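Local atomic coordinates of paenibacillus xanthan lyase (Paenibacillus, PDB entry 6F2P), a protein that cleaves the bacterial polysaccharide xanthan as a lyase of polysaccharide lyase family 8, probably releasing terminal mannosyl units of its side chains by elimination. Residues Trp123-Ile128 with Asn170-Glu174; Pro131-Asn135 with Gln176-Ser181. One frame throughout, in Å; residues are numbered along the deposited sequence.

How the contacts relate
Contacts 1 and 2 are successive levels of one interface between helix 123-141 and helix 168-184, with centres about 10 Å apart. Along the chain the segments alternate: 123-128, 131-135, 170-174, then 176-181, so both helices pass from contact 1 to contact 2 in the same sense. Helix 147-160 falls between them in sequence, as expected for next-but-one helices of the α/α toroid that forms the N-terminal domain of family 8 lyases. The levels touch through P131 CD, 3.1 Å from W126 O, and V177 CG2, 4.0 Å from I128 O. The interface thus grades from a partly exposed aromatic end beside calcium to a largely buried one.

Contact 1 (Trp123-Ile128 with Asn170-Glu174); sequences WWHWQI and NRLWE. With CA (calcium ion), chain F.
Segments 123-128 and 170-174 are both helical, their axes 11.0 Å apart at closest approach and their N-to-C directions 34° apart. The first widens into a π-type turn at 125-128, and I128 has phi/psi of -133°/-61°; I128 N still bonds to W124 O at 2.9 Å. The second is regular, with E174 N bonded to N170 O at 2.8 Å. I128 and W173 set the register, their CA atoms being 6.4 Å apart.

Large side chains fill the gap. W123, in the p rotamer, brings its ring edge to N170, with CH2 3.8 Å from CG. W124 is t, which carries its indole across to W173 (m, chi2 -32°): W124 NE1 lies 3.5 Å from W173 CZ3. The W124 five-membered ring and the W173 six-membered ring have centroids 5.6 Å apart and planes at 85°, an oblique pair. Next to W173, I128 (m,t) packs its CG2 3.6 Å from W173 CB, while its CD1 lies 4.1 Å from N170 OD1.

E174 (m,t, chi3 -53°) extends to calcium, OE2 at 2.5 Å; four waters, Q161 OE1 and S163 O complete the site. W173 also approaches a bound methylpentanediol. Such a partly exposed tryptophan cluster, set on helices of an α/α toroid that run in the same general direction, is consistent with the aromatic patch lining the substrate cleft in family 8 lyases.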
loop_
_atom_site.group_PDB
_atom_site.type_symbol
_atom_site.label_atom_id
_atom_site.label_comp_id
_atom_site.label_asym_id
_atom_site.label_seq_id
_atom_site.Cartn_x
_atom_site.Cartn_y
_atom_site.Cartn_z
ATOM N N TRP A 123 -10.429 -32.737 -12.823
ATOM C CA TRP A 123 -9.623 -33.377 -11.789
ATOM C C TRP A 123 -10.138 -33.101 -10.378
ATOM O O TRP A 123 -10.056 -33.949 -9.489
ATOM C CB TRP A 123 -8.180 -32.884 -11.892
ATOM C CG TRP A 123 -8.021 -31.446 -11.458
ATOM C CD1 TRP A 123 -8.193 -30.334 -12.227
ATOM C CD2 TRP A 123 -7.679 -30.976 -10.145
ATOM N NE1 TRP A 123 -7.972 -29.200 -11.480
ATOM C CE2 TRP A 123 -7.657 -29.566 -10.200
ATOM C CE3 TRP A 123 -7.387 -31.609 -8.930
ATOM C CZ2 TRP A 123 -7.357 -28.779 -9.086
ATOM C CZ3 TRP A 123 -7.091 -30.825 -7.825
ATOM C CH2 TRP A 123 -7.078 -29.424 -7.912
ATOM N N TRP A 124 -10.671 -31.905 -10.184
ATOM C CA TRP A 124 -11.016 -31.423 -8.860
ATOM C C TRP A 124 -11.995 -32.344 -8.128
ATOM O O TRP A 124 -11.880 -32.560 -6.919
ATOM C CB TRP A 124 -11.574 -30.003 -8.961
ATOM C CG TRP A 124 -11.730 -29.358 -7.646
ATOM C CD1 TRP A 124 -10.794 -28.624 -6.982
ATOM C CD2 TRP A 124 -12.882 -29.403 -6.803
ATOM N NE1 TRP A 124 -11.294 -28.202 -5.777
ATOM C CE2 TRP A 124 -12.577 -28.666 -5.643
ATOM C CE3 TRP A 124 -14.144 -29.991 -6.917
ATOM C CZ2 TRP A 124 -13.486 -28.498 -4.603
ATOM C CZ3 TRP A 124 -15.049 -29.823 -5.878
ATOM C CH2 TRP A 124 -14.713 -29.083 -4.736
ATOM N N HIS A 125 -12.954 -32.895 -8.862
ATOM C CA HIS A 125 -13.970 -33.739 -8.238
ATOM C C HIS A 125 -13.411 -35.094 -7.787
ATOM O O HIS A 125 -13.888 -35.681 -6.811
ATOM C CB HIS A 125 -15.175 -33.901 -9.160
ATOM C CG HIS A 125 -15.840 -32.604 -9.497
ATOM N ND1 HIS A 125 -16.548 -31.871 -8.569
ATOM C CD2 HIS A 125 -15.884 -31.895 -10.649
ATOM C CE1 HIS A 125 -17.008 -30.771 -9.138
ATOM N NE2 HIS A 125 -16.616 -30.758 -10.399
ATOM N N TRP A 126 -12.374 -35.564 -8.472
ATOM C CA TRP A 126 -11.736 -36.820 -8.106
ATOM C C TRP A 126 -10.831 -36.656 -6.890
ATOM O O TRP A 126 -10.831 -37.489 -5.982
ATOM C CB TRP A 126 -10.952 -37.386 -9.295
ATOM C CG TRP A 126 -11.842 -37.676 -10.472
ATOM C CD1 TRP A 126 -12.008 -36.908 -11.588
ATOM C CD2 TRP A 126 -12.718 -38.803 -10.628
ATOM N NE1 TRP A 126 -12.920 -37.490 -12.433
ATOM C CE2 TRP A 126 -13.373 -38.654 -11.866
ATOM C CE3 TRP A 126 -13.005 -39.926 -9.845
ATOM C CZ2 TRP A 126 -14.293 -39.586 -12.339
ATOM C CZ3 TRP A 126 -13.924 -40.854 -10.320
ATOM C CH2 TRP A 126 -14.555 -40.674 -11.551
ATOM N N GLN A 127 -10.081 -35.562 -6.854
ATOM C CA GLN A 127 -9.024 -35.421 -5.861
ATOM C C GLN A 127 -9.433 -34.647 -4.608
ATOM O O GLN A 127 -8.780 -34.747 -3.571
ATOM C CB GLN A 127 -7.793 -34.788 -6.507
ATOM C CG GLN A 127 -7.334 -35.513 -7.764
ATOM C CD GLN A 127 -6.023 -34.986 -8.307
ATOM O OE1 GLN A 127 -5.747 -35.107 -9.492
ATOM N NE2 GLN A 127 -5.205 -34.403 -7.438
ATOM N N ILE A 128 -10.513 -33.883 -4.691
ATOM C CA ILE A 128 -10.889 -33.028 -3.578
ATOM C C ILE A 128 -12.370 -33.118 -3.224
ATOM O O ILE A 128 -12.713 -33.511 -2.113
ATOM C CB ILE A 128 -10.505 -31.563 -3.855
ATOM C CG1 ILE A 128 -8.976 -31.431 -3.922
ATOM C CG2 ILE A 128 -11.107 -30.646 -2.799
ATOM C CD1 ILE A 128 -8.488 -30.073 -4.325
ATOM N N ASN A 170 -6.059 -25.242 -3.064
ATOM C CA ASN A 170 -5.963 -26.643 -3.442
ATOM C C ASN A 170 -5.073 -27.392 -2.474
ATOM O O ASN A 170 -5.331 -28.551 -2.128
ATOM C CB ASN A 170 -5.408 -26.799 -4.854
ATOM C CG ASN A 170 -6.358 -26.305 -5.905
ATOM O OD1 ASN A 170 -7.582 -26.291 -5.710
ATOM N ND2 ASN A 170 -5.805 -25.905 -7.041
ATOM N N ARG A 171 -4.009 -26.718 -2.051
ATOM C CA ARG A 171 -3.047 -27.330 -1.161
ATOM C C ARG A 171 -3.693 -27.580 0.187
ATOM O O ARG A 171 -3.473 -28.620 0.809
ATOM C CB ARG A 171 -1.834 -26.439 -0.995
ATOM C CG ARG A 171 -0.798 -27.019 -0.057
ATOM C CD ARG A 171 0.474 -26.193 -0.042
ATOM N NE ARG A 171 1.508 -26.906 0.681
ATOM C CZ ARG A 171 2.423 -27.675 0.103
ATOM N NH1 ARG A 171 3.320 -28.306 0.852
ATOM N NH2 ARG A 171 2.447 -27.806 -1.218
ATOM N N LEU A 172 -4.496 -26.620 0.629
ATOM C CA LEU A 172 -5.233 -26.758 1.874
ATOM C C LEU A 172 -6.147 -27.971 1.802
ATOM O O LEU A 172 -6.146 -28.826 2.693
ATOM C CB LEU A 172 -6.062 -25.507 2.143
ATOM C CG LEU A 172 -7.048 -25.623 3.302
ATOM C CD1 LEU A 172 -6.317 -25.978 4.583
ATOM C CD2 LEU A 172 -7.799 -24.319 3.463
ATOM N N TRP A 173 -6.918 -28.043 0.723
ATOM C CA TRP A 173 -7.869 -29.125 0.544
ATOM C C TRP A 173 -7.177 -30.465 0.412
ATOM O O TRP A 173 -7.683 -31.475 0.899
ATOM C CB TRP A 173 -8.744 -28.861 -0.667
ATOM C CG TRP A 173 -9.556 -27.646 -0.486
ATOM C CD1 TRP A 173 -10.057 -27.166 0.686
ATOM C CD2 TRP A 173 -9.951 -26.723 -1.503
ATOM N NE1 TRP A 173 -10.751 -26.005 0.465
ATOM C CE2 TRP A 173 -10.702 -25.709 -0.874
ATOM C CE3 TRP A 173 -9.747 -26.657 -2.891
ATOM C CZ2 TRP A 173 -11.258 -24.640 -1.585
ATOM C CZ3 TRP A 173 -10.296 -25.589 -3.598
ATOM C CH2 TRP A 173 -11.042 -24.597 -2.941
ATOM N N GLU A 174 -6.033 -30.477 -0.260
ATOM C CA GLU A 174 -5.196 -31.668 -0.287
ATOM C C GLU A 174 -4.947 -32.099 1.148
ATOM O O GLU A 174 -5.134 -33.267 1.506
ATOM C CB GLU A 174 -3.855 -31.378 -0.964
ATOM C CG GLU A 174 -3.865 -31.401 -2.475
ATOM C CD GLU A 174 -2.499 -31.073 -3.055
ATOM O OE1 GLU A 174 -1.927 -30.029 -2.685
ATOM O OE2 GLU A 174 -1.986 -31.860 -3.872
HETATM CA CA CA F . -2.442 -34.239 -4.429
HETATM O O HOH W 1 -0.849 -36.046 -4.940
HETATM O O HOH W 2 -4.208 -32.795 -5.571
HETATM O O HOH W 3 -3.479 -35.662 -6.144
HETATM O O HOH W 4 -1.363 -33.688 -6.402
#

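Contact 2 (Pro131-Asn135 with Gln176-Ser181); sequences PMALN and QVIAIS
V177 packs over P131 and the sulfur of M132, its CG1 3.7 Å from P131 CB and its CG2 4.1 Å from M132 SD. These residues belong to next-but-one helices of the α/α toroid, whose short segments 131-135 and 176-181 run nearly parallel: the axes approach to 9.5 Å and cross at +28°. Both are α-helical, but the first is kinked at P131, whose nitrogen makes no bond to the preceding turn; N135 N to P131 O, at 2.6 Å, carries the helix onward. The register pairs M132 with V177 (CA to CA 5.7 Å) and N135 with S181 (6.2 Å).

Around V177 (t), M132 begins sideways from its backbone. Its chi1 is t, chi2 lies between wells at 113° and chi3 is t, which carries CE across to Q176 (m,t), 3.2 Å from NE2; the M132 side chain also lies near two bound methylpentanediol molecules. Away from that partly exposed margin the interface is buried, and helix 147-160 backs it through I157 and T160 against P131 and through M154 and I157 against N135.

N135 points toward the partner helix with chi1 near -87° and chi2 near -24°. Its amide reaches between the helices, ND2 lying 3.7 Å from I180 CB and OD1 3.6 Å from S181 CA. The polar tie joining the segments is made by the same nitrogen: N135 ND2 donates to V177 O at 3.2 Å and 142°, sharing that carbonyl with S181 N, 3.0 Å away.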
loop_
_atom_site.group_PDB
_atom_site.type_symbol
_atom_site.label_atom_id
_atom_site.label_comp_id
_atom_site.label_asym_id
_atom_site.label_seq_id
_atom_site.Cartn_x
_atom_site.Cartn_y
_atom_site.Cartn_z
ATOM N N PRO A 131 -13.452 -37.002 -2.388
ATOM C CA PRO A 131 -12.831 -37.494 -1.148
ATOM C C PRO A 131 -13.318 -36.729 0.084
ATOM O O PRO A 131 -13.560 -37.322 1.140
ATOM C CB PRO A 131 -11.341 -37.235 -1.386
ATOM C CG PRO A 131 -11.186 -37.327 -2.864
ATOM C CD PRO A 131 -12.444 -36.702 -3.423
ATOM N N MET A 132 -13.484 -35.421 -0.060
ATOM C CA MET A 132 -13.926 -34.577 1.045
ATOM C C MET A 132 -15.283 -35.029 1.556
ATOM O O MET A 132 -15.506 -35.119 2.759
ATOM C CB MET A 132 -14.027 -33.126 0.580
ATOM C CG MET A 132 -13.962 -32.103 1.677
ATOM S SD MET A 132 -12.458 -31.122 1.537
ATOM C CE MET A 132 -12.774 -29.911 2.811
ATOM N N ALA A 133 -16.194 -35.302 0.628
ATOM C CA ALA A 133 -17.543 -35.697 0.994
ATOM C C ALA A 133 -17.564 -37.161 1.432
ATOM O O ALA A 133 -18.290 -37.535 2.356
ATOM C CB ALA A 133 -18.499 -35.450 -0.170
ATOM N N LEU A 134 -16.755 -37.984 0.770
ATOM C CA LEU A 134 -16.612 -39.381 1.160
ATOM C C LEU A 134 -16.016 -39.500 2.567
ATOM O O LEU A 134 -16.486 -40.310 3.369
ATOM C CB LEU A 134 -15.776 -40.149 0.132
ATOM C CG LEU A 134 -15.594 -41.652 0.348
ATOM C CD1 LEU A 134 -16.902 -42.319 0.702
ATOM C CD2 LEU A 134 -14.982 -42.304 -0.886
ATOM N N ASN A 135 -15.001 -38.687 2.869
ATOM C CA ASN A 135 -14.435 -38.636 4.216
ATOM C C ASN A 135 -15.503 -38.356 5.259
ATOM O O ASN A 135 -15.546 -38.977 6.318
ATOM C CB ASN A 135 -13.365 -37.552 4.326
ATOM C CG ASN A 135 -12.001 -38.043 3.930
ATOM O OD1 ASN A 135 -11.725 -39.243 3.990
ATOM N ND2 ASN A 135 -11.126 -37.115 3.520
ATOM N N GLN A 176 -6.455 -31.222 4.091
ATOM C CA GLN A 176 -7.652 -31.702 4.793
ATOM C C GLN A 176 -8.016 -33.134 4.396
ATOM O O GLN A 176 -8.258 -33.973 5.252
ATOM C CB GLN A 176 -8.859 -30.787 4.548
ATOM C CG GLN A 176 -8.775 -29.432 5.236
ATOM C CD GLN A 176 -9.915 -28.497 4.854
ATOM O OE1 GLN A 176 -10.620 -27.973 5.719
ATOM N NE2 GLN A 176 -10.094 -28.275 3.551
ATOM N N VAL A 177 -8.048 -33.398 3.093
ATOM C CA VAL A 177 -8.445 -34.688 2.574
ATOM C C VAL A 177 -7.492 -35.748 3.074
ATOM O O VAL A 177 -7.902 -36.816 3.548
ATOM C CB VAL A 177 -8.454 -34.691 1.037
ATOM C CG1 VAL A 177 -8.393 -36.098 0.514
ATOM C CG2 VAL A 177 -9.715 -33.999 0.523
ATOM N N ILE A 178 -6.210 -35.432 2.988
ATOM C CA ILE A 178 -5.175 -36.359 3.417
ATOM C C ILE A 178 -5.219 -36.596 4.924
ATOM O O ILE A 178 -5.140 -37.732 5.383
ATOM C CB ILE A 178 -3.796 -35.887 2.951
ATOM C CG1 ILE A 178 -3.650 -36.198 1.465
ATOM C CG2 ILE A 178 -2.700 -36.550 3.747
ATOM C CD1 ILE A 178 -2.442 -35.598 0.831
ATOM N N ALA A 179 -5.387 -35.529 5.690
ATOM C CA ALA A 179 -5.473 -35.644 7.135
ATOM C C ALA A 179 -6.684 -36.457 7.565
ATOM O O ALA A 179 -6.584 -37.317 8.435
ATOM C CB ALA A 179 -5.521 -34.270 7.761
ATOM N N ILE A 180 -7.836 -36.199 6.967
ATOM C CA ILE A 180 -9.034 -36.870 7.452
ATOM C C ILE A 180 -9.035 -38.341 7.043
ATOM O O ILE A 180 -9.402 -39.206 7.838
ATOM C CB ILE A 180 -10.330 -36.168 7.028
ATOM C CG1 ILE A 180 -10.318 -34.707 7.494
ATOM C CG2 ILE A 180 -11.551 -36.904 7.601
ATOM C CD1 ILE A 180 -9.803 -34.520 8.884
ATOM N N SER A 181 -8.594 -38.637 5.824
ATOM C CA SER A 181 -8.487 -40.034 5.437
ATOM C C SER A 181 -7.508 -40.772 6.363
ATOM O O SER A 181 -7.787 -41.888 6.801
ATOM C CB SER A 181 -8.142 -40.205 3.948
ATOM O OG SER A 181 -6.984 -39.480 3.562
#